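Local coordinates for protein probable M18 family aminopeptidase 1 (Thermotoga maritima, PDB 2GLF) that probably removes amino acids from the N-terminal end of peptides as a metal-dependent aminopeptidase of the M18 family, at residues R69-A74 / F274-E279; H92-R97 / H117-I122; L98-N103 / G223-V228. All blocks are in the same frame, centred on the assembly; numbering follows the deposited sequence.

Contact 1 (R69-A74 / F274-E279). With MN (manganese (II) ion), chain F.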
loop_
_atom_site.group_PDB
_atom_site.type_symbol
_atom_site.label_atom_id
_atom_site.label_comp_id
_atom_site.label_asym_id
_atom_site.label_seq_id
_atom_site.Cartn_x
_atom_site.Cartn_y
_atom_site.Cartn_z
ATOM N N ARG A 69 -38.942 -35.705 -12.229
ATOM C CA ARG A 69 -39.911 -34.638 -12.448
ATOM C C ARG A 69 -39.674 -33.955 -13.784
ATOM O O ARG A 69 -39.856 -32.740 -13.925
ATOM C CB ARG A 69 -39.856 -33.614 -11.313
ATOM C CG ARG A 69 -40.482 -34.090 -10.001
ATOM C CD ARG A 69 -40.411 -32.990 -8.955
ATOM N NE ARG A 69 -41.077 -33.314 -7.691
ATOM C CZ ARG A 69 -40.736 -34.317 -6.885
ATOM N NH1 ARG A 69 -39.731 -35.125 -7.201
ATOM N NH2 ARG A 69 -41.387 -34.496 -5.747
ATOM N N GLY A 70 -39.282 -34.756 -14.771
ATOM C CA GLY A 70 -39.016 -34.222 -16.091
ATOM C C GLY A 70 -37.634 -33.612 -16.105
ATOM O O GLY A 70 -37.251 -32.949 -17.065
ATOM N N LYS A 71 -36.882 -33.845 -15.034
ATOM C CA LYS A 71 -35.534 -33.309 -14.913
ATOM C C LYS A 71 -34.530 -34.383 -14.515
ATOM O O LYS A 71 -33.328 -34.153 -14.529
ATOM C CB LYS A 71 -35.511 -32.179 -13.884
ATOM C CG LYS A 71 -36.387 -30.997 -14.242
ATOM C CD LYS A 71 -36.353 -29.956 -13.144
ATOM C CE LYS A 71 -37.204 -28.760 -13.505
ATOM N NZ LYS A 71 -37.175 -27.699 -12.456
ATOM N N ALA A 72 -35.023 -35.556 -14.152
ATOM C CA ALA A 72 -34.145 -36.647 -13.767
ATOM C C ALA A 72 -34.749 -37.937 -14.288
ATOM O O ALA A 72 -35.963 -38.038 -14.455
ATOM C CB ALA A 72 -34.008 -36.698 -12.261
ATOM N N ILE A 73 -33.917 -38.931 -14.555
ATOM C CA ILE A 73 -34.444 -40.179 -15.064
ATOM C C ILE A 73 -33.469 -41.331 -14.861
ATOM O O ILE A 73 -32.302 -41.259 -15.247
ATOM C CB ILE A 73 -34.802 -40.032 -16.559
ATOM C CG1 ILE A 73 -35.476 -41.302 -17.069
ATOM C CG2 ILE A 73 -33.552 -39.709 -17.363
ATOM C CD1 ILE A 73 -35.912 -41.212 -18.516
ATOM N N ALA A 74 -33.958 -42.387 -14.227
ATOM C CA ALA A 74 -33.152 -43.568 -13.967
ATOM C C ALA A 74 -33.640 -44.703 -14.870
ATOM O O ALA A 74 -34.839 -44.938 -14.996
ATOM C CB ALA A 74 -33.269 -43.963 -12.502
ATOM N N PHE A 274 -29.656 -40.423 -14.228
ATOM C CA PHE A 274 -29.324 -39.083 -14.678
ATOM C C PHE A 274 -29.885 -38.034 -13.733
ATOM O O PHE A 274 -31.103 -37.886 -13.622
ATOM C CB PHE A 274 -29.893 -38.882 -16.076
ATOM C CG PHE A 274 -29.325 -39.824 -17.100
ATOM C CD1 PHE A 274 -30.152 -40.462 -18.005
ATOM C CD2 PHE A 274 -27.958 -40.035 -17.188
ATOM C CE1 PHE A 274 -29.621 -41.295 -18.989
ATOM C CE2 PHE A 274 -27.425 -40.863 -18.168
ATOM C CZ PHE A 274 -28.259 -41.494 -19.069
ATOM N N PHE A 275 -29.005 -37.298 -13.057
ATOM C CA PHE A 275 -29.457 -36.281 -12.113
ATOM C C PHE A 275 -29.386 -34.852 -12.611
ATOM O O PHE A 275 -28.715 -34.545 -13.590
ATOM C CB PHE A 275 -28.677 -36.380 -10.805
ATOM C CG PHE A 275 -28.841 -37.696 -10.103
ATOM C CD1 PHE A 275 -27.944 -38.736 -10.329
ATOM C CD2 PHE A 275 -29.891 -37.895 -9.209
ATOM C CE1 PHE A 275 -28.088 -39.955 -9.671
ATOM C CE2 PHE A 275 -30.046 -39.113 -8.544
ATOM C CZ PHE A 275 -29.144 -40.146 -8.773
ATOM N N ASP A 276 -30.097 -33.987 -11.902
ATOM C CA ASP A 276 -30.177 -32.558 -12.190
ATOM C C ASP A 276 -29.661 -31.873 -10.914
ATOM O O ASP A 276 -29.549 -32.518 -9.873
ATOM C CB ASP A 276 -31.657 -32.228 -12.510
ATOM C CG ASP A 276 -32.054 -30.772 -12.233
ATOM O OD1 ASP A 276 -32.977 -30.573 -11.406
ATOM O OD2 ASP A 276 -31.491 -29.830 -12.843
ATOM N N LYS A 277 -29.296 -30.598 -10.996
ATOM C CA LYS A 277 -28.819 -29.869 -9.819
ATOM C C LYS A 277 -27.401 -30.176 -9.320
ATOM O O LYS A 277 -27.004 -29.669 -8.278
ATOM C CB LYS A 277 -29.796 -30.058 -8.647
ATOM C CG LYS A 277 -30.903 -29.015 -8.538
ATOM C CD LYS A 277 -31.669 -28.876 -9.837
ATOM C CE LYS A 277 -32.897 -27.984 -9.701
ATOM N NZ LYS A 277 -32.552 -26.561 -9.447
ATOM N N GLU A 278 -26.630 -30.991 -10.032
ATOM C CA GLU A 278 -25.277 -31.286 -9.559
ATOM C C GLU A 278 -24.417 -30.025 -9.571
ATOM O O GLU A 278 -23.654 -29.785 -8.636
ATOM C CB GLU A 278 -24.609 -32.353 -10.425
ATOM C CG GLU A 278 -23.442 -31.835 -11.255
ATOM C CD GLU A 278 -22.144 -31.728 -10.487
ATOM O OE1 GLU A 278 -21.168 -31.174 -11.047
ATOM O OE2 GLU A 278 -22.095 -32.203 -9.334
ATOM N N GLU A 279 -24.542 -29.236 -10.640
ATOM C CA GLU A 279 -23.777 -28.004 -10.795
ATOM C C GLU A 279 -24.000 -26.978 -9.684
ATOM O O GLU A 279 -23.369 -25.925 -9.693
ATOM C CB GLU A 279 -24.085 -27.343 -12.145
ATOM C CG GLU A 279 -23.566 -28.074 -13.386
ATOM C CD GLU A 279 -22.049 -28.151 -13.464
ATOM O OE1 GLU A 279 -21.359 -27.524 -12.644
ATOM O OE2 GLU A 279 -21.539 -28.843 -14.360
HETATM MN MN MN F . -19.547 -28.957 -13.927
HETATM O O HOH W 1 -33.846 -27.891 -12.648
#
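Ile73 and Phe274 form an antiparallel hydrogen-bonded pair between strands 73-77 and 270-275, neighbours in the large mixed sheet. Two backbone bonds join them. Ile73 N gives its hydrogen to Phe274 O at 3.1 Å. Phe274 N returns a bond to Ile73 O at 3.0 Å. Ala72 CA adds a C-H...O contact to Phe274 O.

The apolar contact is made by the same pair. Their side chains lie side by side and point the same way. Ile73 CG2 meets the ring of Phe274 at its edge, in plane, 3.5 Å from CD1. Ile73 has CG1 anti to the backbone N (chi1 -175°), and this puts CG2 in the cramped place between N and the carbonyl carbon. From helix 33-45, Leu44 packs on Ile73 and Ile40 on Phe274.

The polar part lies where the strands give way to loops. The side chains of Lys71 and Asp276 cross obliquely. Lys71 CD passes 3.8 Å from Asp276 OD1, but Lys71 NZ stays 5.2 Å from that oxygen, so the charges do not touch. A water lies 3.1 Å from Asp276 OD2, in a hydrogen bond, and takes a weak bond from Lys71 NZ. Stronger partners of Lys71 NZ are Glu224 of the same chain, by a salt bridge, and His369 of the second subunit, by a hydrogen bond.

Beyond Asp276 the chain reaches Glu279. Both its carboxylate oxygens bind manganese, OE2 at 2.0 Å and OE1 at 2.6 Å. Asp249 and His425 complete the protein ligands of that ion. The chemistry implies a two-bond backbone pairing, beside which the charged ends of Lys71 and Asp276 meet through a weakly held water, on the segment that carries a metal ligand.

Contact 2 (H92-R97 / H117-I122). With MN (manganese (II) ion), chain E.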
loop_
_atom_site.group_PDB
_atom_site.type_symbol
_atom_site.label_atom_id
_atom_site.label_comp_id
_atom_site.label_asym_id
_atom_site.label_seq_id
_atom_site.Cartn_x
_atom_site.Cartn_y
_atom_site.Cartn_z
ATOM N N HIS A 92 -24.851 -36.410 -14.511
ATOM C CA HIS A 92 -25.787 -35.309 -14.333
ATOM C C HIS A 92 -26.074 -34.656 -15.680
ATOM O O HIS A 92 -25.211 -34.602 -16.556
ATOM C CB HIS A 92 -25.252 -34.289 -13.311
ATOM C CG HIS A 92 -24.067 -33.493 -13.774
ATOM N ND1 HIS A 92 -24.194 -32.281 -14.425
ATOM C CD2 HIS A 92 -22.737 -33.691 -13.604
ATOM C CE1 HIS A 92 -22.993 -31.766 -14.629
ATOM N NE2 HIS A 92 -22.092 -32.601 -14.141
ATOM N N ILE A 93 -27.301 -34.185 -15.855
ATOM C CA ILE A 93 -27.682 -33.581 -17.112
ATOM C C ILE A 93 -27.932 -32.083 -17.029
ATOM O O ILE A 93 -28.413 -31.480 -17.987
ATOM C CB ILE A 93 -28.915 -34.294 -17.715
ATOM C CG1 ILE A 93 -30.047 -34.357 -16.694
ATOM C CG2 ILE A 93 -28.536 -35.698 -18.151
ATOM C CD1 ILE A 93 -31.291 -35.027 -17.222
ATOM N N ASP A 94 -27.608 -31.474 -15.894
ATOM C CA ASP A 94 -27.770 -30.030 -15.774
ATOM C C ASP A 94 -26.411 -29.415 -16.129
ATOM O O ASP A 94 -25.370 -30.040 -15.910
ATOM C CB ASP A 94 -28.169 -29.635 -14.352
ATOM C CG ASP A 94 -27.121 -30.002 -13.327
ATOM O OD1 ASP A 94 -26.789 -29.137 -12.486
ATOM O OD2 ASP A 94 -26.631 -31.155 -13.360
ATOM N N SER A 95 -26.416 -28.207 -16.687
ATOM C CA SER A 95 -25.173 -27.537 -17.066
ATOM C C SER A 95 -25.210 -26.054 -16.746
ATOM O O SER A 95 -26.278 -25.443 -16.740
ATOM C CB SER A 95 -24.916 -27.693 -18.563
ATOM O OG SER A 95 -24.561 -29.019 -18.886
ATOM N N PRO A 96 -24.042 -25.450 -16.464
ATOM C CA PRO A 96 -24.067 -24.018 -16.164
ATOM C C PRO A 96 -24.874 -23.287 -17.244
ATOM O O PRO A 96 -24.799 -23.619 -18.434
ATOM C CB PRO A 96 -22.585 -23.658 -16.154
ATOM C CG PRO A 96 -21.975 -24.881 -15.517
ATOM C CD PRO A 96 -22.694 -26.012 -16.243
ATOM N N ARG A 97 -25.660 -22.307 -16.818
ATOM C CA ARG A 97 -26.506 -21.553 -17.735
ATOM C C ARG A 97 -26.908 -20.237 -17.085
ATOM O O ARG A 97 -26.274 -19.773 -16.134
ATOM C CB ARG A 97 -27.768 -22.362 -18.022
ATOM C CG ARG A 97 -28.486 -22.806 -16.740
ATOM C CD ARG A 97 -29.671 -23.703 -17.040
ATOM N NE ARG A 97 -29.786 -24.829 -16.108
ATOM C CZ ARG A 97 -30.366 -24.771 -14.912
ATOM N NH1 ARG A 97 -30.901 -23.638 -14.475
ATOM N NH2 ARG A 97 -30.412 -25.858 -14.149
ATOM N N HIS A 117 -30.301 -14.735 -13.770
ATOM C CA HIS A 117 -29.580 -15.056 -12.554
ATOM C C HIS A 117 -28.824 -16.305 -12.999
ATOM O O HIS A 117 -29.437 -17.311 -13.343
ATOM C CB HIS A 117 -30.566 -15.372 -11.439
ATOM C CG HIS A 117 -29.933 -15.499 -10.094
ATOM N ND1 HIS A 117 -28.855 -16.325 -9.856
ATOM C CD2 HIS A 117 -30.240 -14.929 -8.905
ATOM C CE1 HIS A 117 -28.526 -16.259 -8.578
ATOM N NE2 HIS A 117 -29.353 -15.420 -7.977
ATOM N N TYR A 118 -27.496 -16.240 -13.024
ATOM C CA TYR A 118 -26.715 -17.378 -13.483
ATOM C C TYR A 118 -26.793 -18.610 -12.595
ATOM O O TYR A 118 -26.954 -18.520 -11.377
ATOM C CB TYR A 118 -25.260 -16.965 -13.716
ATOM C CG TYR A 118 -24.454 -16.713 -12.476
ATOM C CD1 TYR A 118 -23.741 -17.745 -11.863
ATOM C CD2 TYR A 118 -24.373 -15.440 -11.926
ATOM C CE1 TYR A 118 -22.961 -17.508 -10.729
ATOM C CE2 TYR A 118 -23.598 -15.194 -10.797
ATOM C CZ TYR A 118 -22.895 -16.230 -10.205
ATOM O OH TYR A 118 -22.126 -15.980 -9.098
ATOM N N TYR A 119 -26.691 -19.767 -13.242
ATOM C CA TYR A 119 -26.766 -21.061 -12.580
ATOM C C TYR A 119 -25.439 -21.799 -12.699
ATOM O O TYR A 119 -24.908 -21.964 -13.801
ATOM C CB TYR A 119 -27.865 -21.885 -13.235
ATOM C CG TYR A 119 -27.938 -23.313 -12.771
ATOM C CD1 TYR A 119 -28.641 -23.660 -11.626
ATOM C CD2 TYR A 119 -27.310 -24.326 -13.490
ATOM C CE1 TYR A 119 -28.723 -24.977 -11.212
ATOM C CE2 TYR A 119 -27.383 -25.647 -13.083
ATOM C CZ TYR A 119 -28.094 -25.967 -11.947
ATOM O OH TYR A 119 -28.201 -27.285 -11.566
ATOM N N GLY A 120 -24.907 -22.253 -11.573
ATOM C CA GLY A 120 -23.647 -22.973 -11.611
ATOM C C GLY A 120 -22.409 -22.099 -11.766
ATOM O O GLY A 120 -22.482 -20.865 -11.689
ATOM N N GLY A 121 -21.271 -22.746 -12.005
ATOM C CA GLY A 121 -20.019 -22.033 -12.146
ATOM C C GLY A 121 -19.633 -21.503 -13.516
ATOM O O GLY A 121 -18.595 -21.884 -14.049
ATOM N N ILE A 122 -20.451 -20.625 -14.086
ATOM C CA ILE A 122 -20.145 -20.020 -15.385
ATOM C C ILE A 122 -18.996 -19.039 -15.140
ATOM O O ILE A 122 -18.816 -18.588 -14.011
ATOM C CB ILE A 122 -21.337 -19.192 -15.927
ATOM C CG1 ILE A 122 -21.549 -17.953 -15.044
ATOM C CG2 ILE A 122 -22.595 -20.037 -15.956
ATOM C CD1 ILE A 122 -22.577 -16.978 -15.558
HETATM MN MN MN E . -19.669 -32.294 -14.113
HETATM O O HOH W 2 -17.370 -32.102 -14.611
#
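Where the loop after strand 87-92 runs into strand 97-108, Arg97 pairs with Tyr119 at the end of strand 111-119. The two are an antiparallel hydrogen-bonded pair: Tyr119 N donates to Arg97 O at 2.9 Å, and Arg97 N donates to Tyr119 O. The guanidinium of Arg97 also lies flat on one face of the Tyr119 ring, with the planes 11° apart. This is a cation-pi stack, with Arg97 CZ 3.5 Å from the ring centroid. Arg97 CG, set between the backbone N and the carbonyl carbon (chi1 53°), lies 3.7 Å from Tyr119 CB. Asp99 and Glu226 hold Arg97 NH1 by salt bridges.

Tyr119 OH donates to Asp94 OD1 at 2.5 Å, on the anti side of the carboxylate. The carboxylate and ring planes stand 73° apart. Asp94 OD1 also accepts from Glu279 N. His92, at the end of strand 87-92, makes weak bonds from ND1 to Asp94 O and OD2, and its NE2 binds manganese at 2.4 Å. Pro96 CB packs on Ile122 CG2 at 3.6 Å.

A leucine in place of Tyr119 would probably leave Asp94 OD1 without its hydroxyl donor and Arg97 without the flat ring that steadies its guanidinium. Asp94 is thus a second-shell residue, gripped by Tyr119 and weakly bonded to the metal-binding histidine, so the strand end is tied to the manganese site.

Contact 3 (L98-N103 / G223-V228)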
loop_
_atom_site.group_PDB
_atom_site.type_symbol
_atom_site.label_atom_id
_atom_site.label_comp_id
_atom_site.label_asym_id
_atom_site.label_seq_id
_atom_site.Cartn_x
_atom_site.Cartn_y
_atom_site.Cartn_z
ATOM N N LEU A 98 -27.971 -19.644 -17.618
ATOM C CA LEU A 98 -28.530 -18.409 -17.088
ATOM C C LEU A 98 -30.033 -18.666 -16.984
ATOM O O LEU A 98 -30.626 -19.228 -17.903
ATOM C CB LEU A 98 -28.283 -17.230 -18.032
ATOM C CG LEU A 98 -26.852 -16.798 -18.366
ATOM C CD1 LEU A 98 -26.904 -15.644 -19.366
ATOM C CD2 LEU A 98 -26.112 -16.381 -17.104
ATOM N N ASP A 99 -30.639 -18.281 -15.864
ATOM C CA ASP A 99 -32.075 -18.466 -15.671
ATOM C C ASP A 99 -32.787 -17.125 -15.638
ATOM O O ASP A 99 -32.317 -16.194 -14.996
ATOM C CB ASP A 99 -32.382 -19.174 -14.344
ATOM C CG ASP A 99 -31.922 -20.621 -14.307
ATOM O OD1 ASP A 99 -31.777 -21.250 -15.381
ATOM O OD2 ASP A 99 -31.727 -21.138 -13.180
ATOM N N PHE A 100 -33.914 -17.025 -16.332
ATOM C CA PHE A 100 -34.713 -15.805 -16.310
ATOM C C PHE A 100 -35.162 -15.656 -14.849
ATOM O O PHE A 100 -35.530 -16.645 -14.214
ATOM C CB PHE A 100 -35.975 -15.981 -17.168
ATOM C CG PHE A 100 -35.825 -15.573 -18.613
ATOM C CD1 PHE A 100 -34.589 -15.583 -19.247
ATOM C CD2 PHE A 100 -36.953 -15.221 -19.353
ATOM C CE1 PHE A 100 -34.481 -15.251 -20.594
ATOM C CE2 PHE A 100 -36.852 -14.892 -20.692
ATOM C CZ PHE A 100 -35.613 -14.906 -21.315
ATOM N N LYS A 101 -35.133 -14.444 -14.305
ATOM C CA LYS A 101 -35.601 -14.249 -12.935
ATOM C C LYS A 101 -37.121 -14.374 -12.956
ATOM O O LYS A 101 -37.723 -14.418 -14.024
ATOM C CB LYS A 101 -35.223 -12.863 -12.416
ATOM C CG LYS A 101 -33.793 -12.738 -11.936
ATOM C CD LYS A 101 -33.588 -11.421 -11.212
ATOM C CE LYS A 101 -32.183 -11.309 -10.654
ATOM N NZ LYS A 101 -31.947 -9.952 -10.087
ATOM N N PRO A 102 -37.763 -14.439 -11.779
ATOM C CA PRO A 102 -39.228 -14.557 -11.766
ATOM C C PRO A 102 -39.916 -13.431 -12.557
ATOM O O PRO A 102 -40.855 -13.683 -13.314
ATOM C CB PRO A 102 -39.554 -14.540 -10.277
ATOM C CG PRO A 102 -38.365 -15.246 -9.685
ATOM C CD PRO A 102 -37.214 -14.591 -10.420
ATOM N N ASN A 103 -39.465 -12.192 -12.375
ATOM C CA ASN A 103 -40.018 -11.066 -13.132
ATOM C C ASN A 103 -38.849 -10.577 -13.974
ATOM O O ASN A 103 -38.224 -9.570 -13.646
ATOM C CB ASN A 103 -40.489 -9.940 -12.214
ATOM C CG ASN A 103 -41.553 -10.386 -11.240
ATOM O OD1 ASN A 103 -42.523 -11.037 -11.619
ATOM N ND2 ASN A 103 -41.382 -10.026 -9.977
ATOM N N GLY A 223 -42.769 -20.162 -13.941
ATOM C CA GLY A 223 -42.088 -20.615 -15.136
ATOM C C GLY A 223 -40.591 -20.747 -14.948
ATOM O O GLY A 223 -40.019 -20.200 -14.002
ATOM N N GLU A 224 -39.957 -21.482 -15.854
ATOM C CA GLU A 224 -38.521 -21.693 -15.802
ATOM C C GLU A 224 -37.886 -21.552 -17.180
ATOM O O GLU A 224 -38.012 -22.439 -18.024
ATOM C CB GLU A 224 -38.209 -23.073 -15.214
ATOM C CG GLU A 224 -37.927 -23.015 -13.723
ATOM C CD GLU A 224 -37.831 -24.375 -13.057
ATOM O OE1 GLU A 224 -37.264 -24.432 -11.944
ATOM O OE2 GLU A 224 -38.329 -25.374 -13.624
ATOM N N ILE A 225 -37.214 -20.428 -17.403
ATOM C CA ILE A 225 -36.549 -20.186 -18.675
ATOM C C ILE A 225 -35.043 -20.283 -18.478
ATOM O O ILE A 225 -34.507 -19.814 -17.479
ATOM C CB ILE A 225 -36.870 -18.783 -19.238
ATOM C CG1 ILE A 225 -38.383 -18.570 -19.301
ATOM C CG2 ILE A 225 -36.268 -18.638 -20.627
ATOM C CD1 ILE A 225 -39.082 -19.531 -20.229
ATOM N N GLU A 226 -34.365 -20.894 -19.437
ATOM C CA GLU A 226 -32.925 -21.040 -19.363
ATOM C C GLU A 226 -32.269 -20.452 -20.617
ATOM O O GLU A 226 -32.677 -20.742 -21.744
ATOM C CB GLU A 226 -32.557 -22.523 -19.199
ATOM C CG GLU A 226 -33.294 -23.217 -18.046
ATOM C CD GLU A 226 -32.629 -24.522 -17.590
ATOM O OE1 GLU A 226 -31.909 -25.152 -18.396
ATOM O OE2 GLU A 226 -32.839 -24.923 -16.422
ATOM N N VAL A 227 -31.268 -19.601 -20.412
ATOM C CA VAL A 227 -30.553 -18.973 -21.518
ATOM C C VAL A 227 -29.341 -19.839 -21.816
ATOM O O VAL A 227 -28.577 -20.164 -20.923
ATOM C CB VAL A 227 -30.115 -17.530 -21.153
ATOM C CG1 VAL A 227 -29.306 -16.924 -22.288
ATOM C CG2 VAL A 227 -31.343 -16.676 -20.858
ATOM N N VAL A 228 -29.177 -20.207 -23.078
ATOM C CA VAL A 228 -28.084 -21.079 -23.492
ATOM C C VAL A 228 -27.452 -20.623 -24.808
ATOM O O VAL A 228 -28.120 -20.014 -25.637
ATOM C CB VAL A 228 -28.623 -22.523 -23.635
ATOM C CG1 VAL A 228 -28.170 -23.140 -24.958
ATOM C CG2 VAL A 228 -28.177 -23.355 -22.437
HETATM O O HOH W 3 -37.475 -18.405 -14.967
#
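This is an antiparallel strand pairing within the six-stranded sheet, where strand 223-229 lies between strands 132-139 and 97-108. Leu98 and Val227 form a hydrogen-bonded pair. Val227 N donates to Leu98 O at 2.6 Å, nearly straight, while the return bond from Leu98 N is weak. Phe100 N donates to Ile225 O at 3.1 Å. Asp99 and Glu226 are the non-hydrogen-bonded pair between.

The face bearing Leu98, Phe100, Ile225 and Val227 is apolar here. Ile225 CG2 sits over the centre of the Phe100 ring in a CH-pi contact, 3.5 Å from the centroid. Val227 CG2 reaches the ring edge at CE1, also at 3.5 Å, and the two side chains cross at about a right angle. Leu98 CB meets Val227 CB at 3.6 Å. Ile134 and Leu186 from other strands of the sheet also pack on Phe100.

On the other face the acids Asp99 and Glu226 lie side by side, with Asp99 OD1 4.0 Å from Glu226 OE2. Arg97 NH1 bridges both oxygens and probably offsets their repulsion.

Near the corner at Pro102 a water links Phe100 O and Ile225 N. This antiparallel pairing, apolar on one face and charged on the other, is consistent with the second domain of M18 aminopeptidases, which probably takes part in assembly; here Asp99 forms a salt bridge with Lys362 of the second subunit, and Lys101 with Asp340 of that subunit.

In the fold
Contact 1 joins strands of the mixed sheet, and contact 3 joins strands of the antiparallel one. Contact 2 lies between, on the loop running from strand 87-92 into strand 97-108. Its centre is about 13 Å from that of contact 1 and 12 Å from that of contact 3; the centres of contacts 1 and 3 are 18 Å apart. Contacts 2 and 3 share strand 97-108, and their segments alternate along the chain. Both fall between the two segments of contact 1. The backbone of Phe275 probably hydrogen-bonds to that of Ile93, and a salt bridge joins contacts 1 and 3. All three contacts touch the second subunit. The two sheets, the manganese site and the subunit interface thus lie side by side, joined by adjoining segments.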